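Local coordinates for hypothetical protein Atu0120 (Agrobacterium tumefaciens, PDB 2I6H) that is of unknown function but is a helical protein of the bacterial DUF924 family that carries bound calcium in the crystal, at residues A[74-79]-A[84-89]; A[122-127]-A[134-139]. One frame throughout, in Å; residues are numbered along the deposited sequence.

Interaction 1 of 2, residues A[74-79]-A[84-89]. With CA (calcium ion), chain C.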
ATOM      1  N   ASP A  74     -16.469   6.523 -25.447  1.00 10.43           N
ATOM      2  CA  ASP A  74     -15.340   7.445 -25.555  1.00 10.89           C
ATOM      3  C   ASP A  74     -15.721   8.838 -25.082  1.00 10.45           C
ATOM      4  O   ASP A  74     -14.861   9.596 -24.661  1.00 11.53           O
ATOM      5  CB  ASP A  74     -14.798   7.578 -27.001  1.00 10.99           C
ATOM      6  CG  ASP A  74     -14.105   6.292 -27.524  1.00 12.12           C
ATOM      7  OD1 ASP A  74     -14.292   5.188 -26.976  1.00 11.82           O
ATOM      8  OD2 ASP A  74     -13.370   6.409 -28.541  1.00 14.83           O
ATOM      9  N   GLY A  75     -16.999   9.169 -25.216  1.00 10.33           N
ATOM     10  CA  GLY A  75     -17.539  10.442 -24.753  1.00  9.81           C
ATOM     11  C   GLY A  75     -17.314  10.690 -23.266  1.00  9.06           C
ATOM     12  O   GLY A  75     -17.372  11.839 -22.811  1.00  8.68           O
ATOM     13  N   TRP A  76     -17.077   9.622 -22.500  1.00  8.50           N
ATOM     14  CA  TRP A  76     -16.813   9.768 -21.054  1.00  9.82           C
ATOM     15  C   TRP A  76     -15.498  10.492 -20.776  1.00 10.05           C
ATOM     16  O   TRP A  76     -15.256  10.974 -19.660  1.00 10.68           O
ATOM     17  CB  TRP A  76     -16.841   8.392 -20.350  1.00  9.13           C
ATOM     18  CG  TRP A  76     -18.218   7.791 -20.279  1.00  9.24           C
ATOM     19  CD1 TRP A  76     -19.351   8.196 -20.972  1.00  8.60           C
ATOM     20  CD2 TRP A  76     -18.612   6.664 -19.493  1.00  9.33           C
ATOM     21  NE1 TRP A  76     -20.426   7.362 -20.661  1.00 10.46           N
ATOM     22  CE2 TRP A  76     -20.001   6.422 -19.749  1.00 10.09           C
ATOM     23  CE3 TRP A  76     -17.936   5.826 -18.599  1.00 11.72           C
ATOM     24  CZ2 TRP A  76     -20.705   5.377 -19.134  1.00 11.51           C
ATOM     25  CZ3 TRP A  76     -18.664   4.774 -17.977  1.00  9.44           C
ATOM     26  CH2 TRP A  76     -20.028   4.577 -18.248  1.00  9.27           C
ATOM     27  N   LEU A  77     -14.633  10.561 -21.789  1.00 10.90           N
ATOM     28  CA  LEU A  77     -13.401  11.349 -21.635  1.00  9.23           C
ATOM     29  C   LEU A  77     -13.706  12.838 -21.359  1.00 10.43           C
ATOM     30  O   LEU A  77     -12.840  13.574 -20.883  1.00 10.37           O
ATOM     31  CB  LEU A  77     -12.502  11.204 -22.872  1.00  9.67           C
ATOM     32  CG  LEU A  77     -11.794   9.830 -22.980  1.00 12.59           C
ATOM     33  CD1 LEU A  77     -11.160   9.699 -24.379  1.00 13.31           C
ATOM     34  CD2 LEU A  77     -10.739   9.609 -21.823  1.00 15.95           C
ATOM     35  N   GLU A  78     -14.933  13.278 -21.664  1.00 10.29           N
ATOM     36  CA  GLU A  78     -15.277  14.692 -21.428  1.00 11.49           C
ATOM     37  C   GLU A  78     -15.310  15.091 -19.927  1.00 11.10           C
ATOM     38  O   GLU A  78     -15.087  16.280 -19.590  1.00 11.71           O
ATOM     39  CB  GLU A  78     -16.612  15.016 -22.116  1.00 10.35           C
ATOM     40  CG  GLU A  78     -16.991  16.460 -21.950  1.00 13.56           C
ATOM     41  CD  GLU A  78     -18.288  16.851 -22.695  1.00 13.52           C
ATOM     42  OE1 GLU A  78     -18.820  16.089 -23.523  1.00 11.72           O
ATOM     43  OE2 GLU A  78     -18.771  17.977 -22.421  1.00 12.53           O
ATOM     44  N   GLY A  79     -15.603  14.126 -19.041  1.00 10.60           N
ATOM     45  CA  GLY A  79     -15.798  14.399 -17.595  1.00 10.46           C
ATOM     46  C   GLY A  79     -14.718  13.724 -16.750  1.00 11.16           C
ATOM     47  O   GLY A  79     -14.217  12.657 -17.120  1.00  9.83           O
ATOM     48  N   LEU A  84     -12.715   8.563 -14.793  1.00  9.06           N
ATOM     49  CA  LEU A  84     -12.442   7.600 -13.711  1.00  9.35           C
ATOM     50  C   LEU A  84     -13.221   6.286 -13.935  1.00  9.50           C
ATOM     51  O   LEU A  84     -12.675   5.191 -13.782  1.00 10.04           O
ATOM     52  CB  LEU A  84     -12.795   8.219 -12.322  1.00  7.64           C
ATOM     53  CG  LEU A  84     -12.677   7.277 -11.094  1.00  9.50           C
ATOM     54  CD1 LEU A  84     -11.253   6.647 -11.038  1.00 14.15           C
ATOM     55  CD2 LEU A  84     -13.018   7.992  -9.771  1.00 10.62           C
ATOM     56  N   ALA A  85     -14.519   6.386 -14.260  1.00  9.08           N
ATOM     57  CA  ALA A  85     -15.319   5.208 -14.574  1.00  8.98           C
ATOM     58  C   ALA A  85     -14.676   4.366 -15.692  1.00  9.23           C
ATOM     59  O   ALA A  85     -14.685   3.126 -15.605  1.00  9.18           O
ATOM     60  CB  ALA A  85     -16.758   5.595 -14.954  1.00  8.87           C
ATOM     61  N   LEU A  86     -14.175   5.023 -16.744  1.00  9.82           N
ATOM     62  CA  LEU A  86     -13.440   4.299 -17.802  1.00  8.81           C
ATOM     63  C   LEU A  86     -12.252   3.495 -17.230  1.00  9.34           C
ATOM     64  O   LEU A  86     -12.048   2.336 -17.622  1.00  8.59           O
ATOM     65  CB  LEU A  86     -12.952   5.243 -18.892  1.00  9.13           C
ATOM     66  CG  LEU A  86     -14.037   5.849 -19.796  1.00  8.17           C
ATOM     67  CD1 LEU A  86     -13.368   6.807 -20.788  1.00  9.85           C
ATOM     68  CD2 LEU A  86     -14.840   4.718 -20.548  1.00  7.62           C
HETATM   69  N   MSE A  87     -11.486   4.101 -16.326  1.00  8.30           N
HETATM   70  CA  MSE A  87     -10.331   3.429 -15.722  1.00  9.50           C
HETATM   71  C   MSE A  87     -10.822   2.177 -14.973  1.00  9.58           C
HETATM   72  O   MSE A  87     -10.236   1.081 -15.083  1.00 10.38           O
HETATM   73  CB  MSE A  87      -9.634   4.332 -14.689  1.00 10.38           C
HETATM   74  CG  MSE A  87      -9.144   5.637 -15.168  1.00 10.59           C
HETATM   75 SE   MSE A  87      -7.768   5.401 -16.602  0.90 18.90          SE
HETATM   76  CE  MSE A  87      -8.914   5.713 -18.107  1.00 15.87           C
ATOM     77  N   LEU A  88     -11.912   2.342 -14.234  1.00  9.15           N
ATOM     78  CA  LEU A  88     -12.462   1.266 -13.398  1.00  9.34           C
ATOM     79  C   LEU A  88     -12.969   0.141 -14.279  1.00 10.84           C
ATOM     80  O   LEU A  88     -12.759  -1.052 -13.982  1.00 10.32           O
ATOM     81  CB  LEU A  88     -13.563   1.815 -12.509  1.00 10.59           C
ATOM     82  CG  LEU A  88     -13.052   2.845 -11.507  1.00  9.42           C
ATOM     83  CD1 LEU A  88     -14.271   3.333 -10.696  1.00 10.06           C
ATOM     84  CD2 LEU A  88     -11.949   2.297 -10.593  1.00 10.72           C
ATOM     85  N   LEU A  89     -13.588   0.489 -15.402  1.00  9.98           N
ATOM     86  CA  LEU A  89     -14.049  -0.560 -16.334  1.00  9.68           C
ATOM     87  C   LEU A  89     -12.934  -1.278 -17.120  1.00 10.36           C
ATOM     88  O   LEU A  89     -13.052  -2.488 -17.420  1.00 11.06           O
ATOM     89  CB  LEU A  89     -14.991   0.064 -17.343  1.00 10.36           C
ATOM     90  CG  LEU A  89     -16.334   0.533 -16.758  1.00  8.75           C
ATOM     91  CD1 LEU A  89     -17.096   1.223 -17.870  1.00 12.19           C
ATOM     92  CD2 LEU A  89     -17.149  -0.709 -16.201  1.00  8.23           C
TER
HETATM   93 CA    CA C 501     -20.748  17.707 -23.819  1.00 15.96          CA
HETATM   94  O   HOH W   1     -21.725  16.433 -21.924  1.00 19.57           O
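W76 and L86 each set CG beside the backbone N and anti to the carbonyl carbon, both with chi1 -70°, and this brings the indole and the leucine branches together. The indole reaches out from the short 3-10 turn 76-78 and lies obliquely against one side of the segment 84-89. Its six-membered ring does most of the touching. CZ3 of W76 lies 3.7 Å from CB of A85, and CE3 of W76 lies 3.8 Å from CD2 of L86. One helical turn on from A85, CD1 of L89 closes on CZ3 of W76 at 3.9 Å. L89 runs at about a right angle to the indole. L86 also meets the root of the tryptophan: its CD1 is 3.8 Å from CB of W76. The same methyl touches CD2 of L77 at 4.0 Å, so the fork of L86 serves two residues of the turn. The contact is wholly apolar, with no hydrogen bond across it. NE1 of W76 hydrogen-bonds to O of M23. A31 and I34 of helix 29-41 add to the apolar surroundings of the ring. E78 faces the other way. Its chain is extended beyond CG, and both carboxylate oxygens bind a calcium ion, OE1 of E78 at 2.5 Å and OE2 of E78 at 2.4 Å. A water is a further ligand. The arrangement is a helix-loop-helix connection in an all-helical fold: the 3-10 turn before helix 80-97, with G79 as N-cap, folds back on that helix's own flank.

Interaction 2 of 2, residues A[122-127]-A[134-139]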
ATOM      1  N   GLY A 122      -6.488  16.940 -17.463  1.00 11.12           N
ATOM      2  CA  GLY A 122      -6.385  17.360 -16.032  1.00 11.52           C
ATOM      3  C   GLY A 122      -7.318  16.590 -15.098  1.00 11.28           C
ATOM      4  O   GLY A 122      -7.479  16.950 -13.912  1.00 11.46           O
ATOM      5  N   HIS A 123      -7.934  15.516 -15.611  1.00 10.91           N
ATOM      6  CA  HIS A 123      -8.967  14.795 -14.840  1.00 11.30           C
ATOM      7  C   HIS A 123      -8.466  14.170 -13.530  1.00 11.68           C
ATOM      8  O   HIS A 123      -9.224  14.079 -12.517  1.00 12.59           O
ATOM      9  CB  HIS A 123      -9.646  13.729 -15.709  1.00 10.26           C
ATOM     10  CG  HIS A 123     -10.515  14.288 -16.798  1.00 11.87           C
ATOM     11  ND1 HIS A 123     -11.073  15.544 -16.726  1.00 11.74           N
ATOM     12  CD2 HIS A 123     -10.934  13.748 -17.976  1.00 11.14           C
ATOM     13  CE1 HIS A 123     -11.796  15.764 -17.817  1.00 14.06           C
ATOM     14  NE2 HIS A 123     -11.736  14.684 -18.584  1.00 13.11           N
ATOM     15  N   ASP A 124      -7.219  13.700 -13.535  1.00 11.97           N
ATOM     16  CA  ASP A 124      -6.658  13.052 -12.333  1.00 11.92           C
ATOM     17  C   ASP A 124      -6.582  14.071 -11.183  1.00 13.20           C
ATOM     18  O   ASP A 124      -6.791  13.726 -10.012  1.00 13.38           O
ATOM     19  CB  ASP A 124      -5.267  12.469 -12.602  1.00 12.46           C
ATOM     20  CG  ASP A 124      -4.247  13.506 -13.104  1.00 12.69           C
ATOM     21  OD1 ASP A 124      -4.595  14.359 -13.976  1.00 12.77           O
ATOM     22  OD2 ASP A 124      -3.074  13.440 -12.631  1.00 14.25           O
ATOM     23  N   GLN A 125      -6.301  15.325 -11.540  1.00 12.89           N
ATOM     24  CA  GLN A 125      -6.198  16.394 -10.525  1.00 13.99           C
ATOM     25  C   GLN A 125      -7.572  16.834 -10.067  1.00 14.78           C
ATOM     26  O   GLN A 125      -7.684  17.481  -9.012  1.00 15.13           O
ATOM     27  CB  GLN A 125      -5.417  17.592 -11.081  1.00 14.93           C
ATOM     28  CG  GLN A 125      -3.936  17.258 -11.312  1.00 17.20           C
ATOM     29  CD  GLN A 125      -3.233  16.747 -10.049  1.00 20.88           C
ATOM     30  OE1 GLN A 125      -3.194  17.426  -9.006  1.00 22.60           O
ATOM     31  NE2 GLN A 125      -2.670  15.550 -10.136  1.00 22.21           N
ATOM     32  N   ALA A 126      -8.605  16.504 -10.844  1.00 14.17           N
ATOM     33  CA  ALA A 126      -9.978  16.939 -10.544  1.00 15.24           C
ATOM     34  C   ALA A 126     -10.708  15.975  -9.619  1.00 16.27           C
ATOM     35  O   ALA A 126     -11.671  16.387  -8.982  1.00 17.97           O
ATOM     36  CB  ALA A 126     -10.791  17.192 -11.817  1.00 14.81           C
ATOM     37  N   VAL A 127     -10.243  14.727  -9.493  1.00 15.26           N
ATOM     38  CA  VAL A 127     -10.871  13.787  -8.524  1.00 14.54           C
ATOM     39  C   VAL A 127     -10.116  13.865  -7.184  1.00 14.80           C
ATOM     40  O   VAL A 127      -9.014  14.430  -7.106  1.00 14.53           O
ATOM     41  CB  VAL A 127     -10.902  12.327  -9.101  1.00 14.53           C
ATOM     42  CG1 VAL A 127     -11.540  12.318 -10.514  1.00 14.98           C
ATOM     43  CG2 VAL A 127      -9.490  11.733  -9.152  1.00 13.54           C
ATOM     44  N   PHE A 134      -6.203   5.551  -9.561  1.00  9.96           N
ATOM     45  CA  PHE A 134      -6.859   4.783 -10.657  1.00 10.13           C
ATOM     46  C   PHE A 134      -6.577   5.268 -12.085  1.00 10.74           C
ATOM     47  O   PHE A 134      -6.699   4.480 -13.048  1.00 11.09           O
ATOM     48  CB  PHE A 134      -8.337   4.544 -10.321  1.00 10.76           C
ATOM     49  CG  PHE A 134      -8.476   3.820  -9.020  1.00  8.66           C
ATOM     50  CD1 PHE A 134      -8.137   2.464  -8.965  1.00  8.76           C
ATOM     51  CD2 PHE A 134      -8.767   4.506  -7.819  1.00 10.49           C
ATOM     52  CE1 PHE A 134      -8.155   1.747  -7.763  1.00 10.30           C
ATOM     53  CE2 PHE A 134      -8.782   3.788  -6.565  1.00 10.21           C
ATOM     54  CZ  PHE A 134      -8.474   2.409  -6.561  1.00 11.41           C
ATOM     55  N   PHE A 135      -6.197   6.552 -12.230  1.00 10.28           N
ATOM     56  CA  PHE A 135      -5.714   7.080 -13.504  1.00 10.50           C
ATOM     57  C   PHE A 135      -4.255   6.649 -13.778  1.00 10.55           C
ATOM     58  O   PHE A 135      -3.781   6.774 -14.907  1.00 10.97           O
ATOM     59  CB  PHE A 135      -5.788   8.633 -13.514  1.00 10.77           C
ATOM     60  CG  PHE A 135      -7.177   9.158 -13.577  1.00 11.87           C
ATOM     61  CD1 PHE A 135      -7.879   9.178 -14.793  1.00 13.09           C
ATOM     62  CD2 PHE A 135      -7.818   9.612 -12.426  1.00 12.15           C
ATOM     63  CE1 PHE A 135      -9.227   9.668 -14.867  1.00 11.05           C
ATOM     64  CE2 PHE A 135      -9.143  10.137 -12.483  1.00 13.06           C
ATOM     65  CZ  PHE A 135      -9.855  10.146 -13.724  1.00 12.51           C
ATOM     66  N   TYR A 136      -3.541   6.166 -12.760  1.00 10.42           N
ATOM     67  CA  TYR A 136      -2.082   5.888 -12.896  1.00  9.65           C
ATOM     68  C   TYR A 136      -1.801   4.394 -13.025  1.00 10.66           C
ATOM     69  O   TYR A 136      -0.796   3.968 -13.620  1.00  9.85           O
ATOM     70  CB  TYR A 136      -1.334   6.466 -11.677  1.00 10.67           C
ATOM     71  CG  TYR A 136      -1.617   7.946 -11.423  1.00  9.86           C
ATOM     72  CD1 TYR A 136      -2.045   8.811 -12.464  1.00 10.18           C
ATOM     73  CD2 TYR A 136      -1.405   8.483 -10.142  1.00  9.91           C
ATOM     74  CE1 TYR A 136      -2.277  10.191 -12.182  1.00 11.35           C
ATOM     75  CE2 TYR A 136      -1.636   9.838  -9.858  1.00 12.19           C
ATOM     76  CZ  TYR A 136      -2.061  10.675 -10.882  1.00 11.12           C
ATOM     77  OH  TYR A 136      -2.288  12.017 -10.605  1.00 11.28           O
ATOM     78  N   LEU A 137      -2.694   3.586 -12.443  1.00 10.26           N
ATOM     79  CA  LEU A 137      -2.512   2.140 -12.464  1.00 10.88           C
ATOM     80  C   LEU A 137      -2.336   1.555 -13.889  1.00 11.14           C
ATOM     81  O   LEU A 137      -1.561   0.598 -14.045  1.00 11.50           O
ATOM     82  CB  LEU A 137      -3.632   1.413 -11.676  1.00 10.48           C
ATOM     83  CG  LEU A 137      -3.574   1.672 -10.151  1.00 11.31           C
ATOM     84  CD1 LEU A 137      -4.798   1.041  -9.496  1.00 13.83           C
ATOM     85  CD2 LEU A 137      -2.296   1.042  -9.587  1.00 15.07           C
ATOM     86  N   PRO A 138      -3.060   2.086 -14.913  1.00 11.22           N
ATOM     87  CA  PRO A 138      -2.816   1.561 -16.276  1.00 11.67           C
ATOM     88  C   PRO A 138      -1.323   1.665 -16.666  1.00 12.01           C
ATOM     89  O   PRO A 138      -0.818   0.802 -17.378  1.00 11.74           O
ATOM     90  CB  PRO A 138      -3.732   2.418 -17.171  1.00 11.96           C
ATOM     91  CG  PRO A 138      -4.883   2.766 -16.266  1.00 12.45           C
ATOM     92  CD  PRO A 138      -4.151   3.079 -14.917  1.00 10.99           C
ATOM     93  N   PHE A 139      -0.626   2.688 -16.165  1.00 11.02           N
ATOM     94  CA  PHE A 139       0.808   2.825 -16.496  1.00 11.41           C
ATOM     95  C   PHE A 139       1.629   1.755 -15.749  1.00 11.36           C
ATOM     96  O   PHE A 139       2.529   1.150 -16.345  1.00 11.81           O
ATOM     97  CB  PHE A 139       1.286   4.252 -16.247  1.00 11.59           C
ATOM     98  CG  PHE A 139       0.540   5.261 -17.076  1.00 13.50           C
ATOM     99  CD1 PHE A 139       0.812   5.361 -18.447  1.00 15.03           C
ATOM    100  CD2 PHE A 139      -0.472   6.048 -16.502  1.00 14.01           C
ATOM    101  CE1 PHE A 139       0.116   6.310 -19.261  1.00 17.11           C
ATOM    102  CE2 PHE A 139      -1.187   6.978 -17.306  1.00 15.74           C
ATOM    103  CZ  PHE A 139      -0.884   7.099 -18.679  1.00 13.36           C
TER
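F135 packs its ring against the backbone of H123 and D124, and this is the tight part of the contact. CD2 of F135 comes to 3.6 Å from CA of D124. One ring face lies under N of D124, which is offset toward the rim. The V127 and F135 side chains point at each other, and CG2 of V127 meets the ring at its edge, 3.7 Å from CE2 of F135. CB of H123 sits near the far end of the ring, while its imidazole leads off to the carbonyl of L77. A118 of helix 108-120 also touches F135. The segment 122-127 starts in a Schellman motif: G122, with positive phi, ends helix 108-120, and a short, weakly bonded helix 123-126 follows. The F135 ring therefore lies against the first turn after a helix end. Beside this packed ring, D124 and Y136 make the polar link. CG of D124 stands between its backbone N and carbonyl carbon, chi1 57°, and this turns the carboxylate to the phenol. OH of Y136 donates to OD2 of D124 at 2.6 Å, and OD2 accepts with its anti lone pair, the one away from the other oxygen. Carboxylate and ring planes are 73° apart, with OD2 at the ring edge. The solvent side is looser. Q125 is exposed and its chain bends at chi2, bringing NE2 back to OD2 of D124 at 3.3 Å. The bond is nearly straight, 166° at the hydrogen, but NE2 lies well above the carboxylate plane. Two donors thus hold OD2, which probably favours the charged carboxylate.

In the fold
From the N terminus, the chain runs through helices 29-41, 43-46 and 51-69 before interaction 1. This contact closes the short loop between 51-69 and 80-97 onto the N-terminal half of the latter helix. The chain then passes along helix 108-120, and interaction 2 closes a second short excursion, around helix 129-132, leading into helix 137-140. The two contacts lie in series, neither nested nor crossed, yet their centres are only 11 Å apart. They meet directly: NE2 of H123 probably hydrogen-bonds to O of L77 at 2.8 Å, the backbone O of F134 packs on CB of M87, and the F135 ring packs on L84. Helix 80-97 thus joins both neighbourhoods.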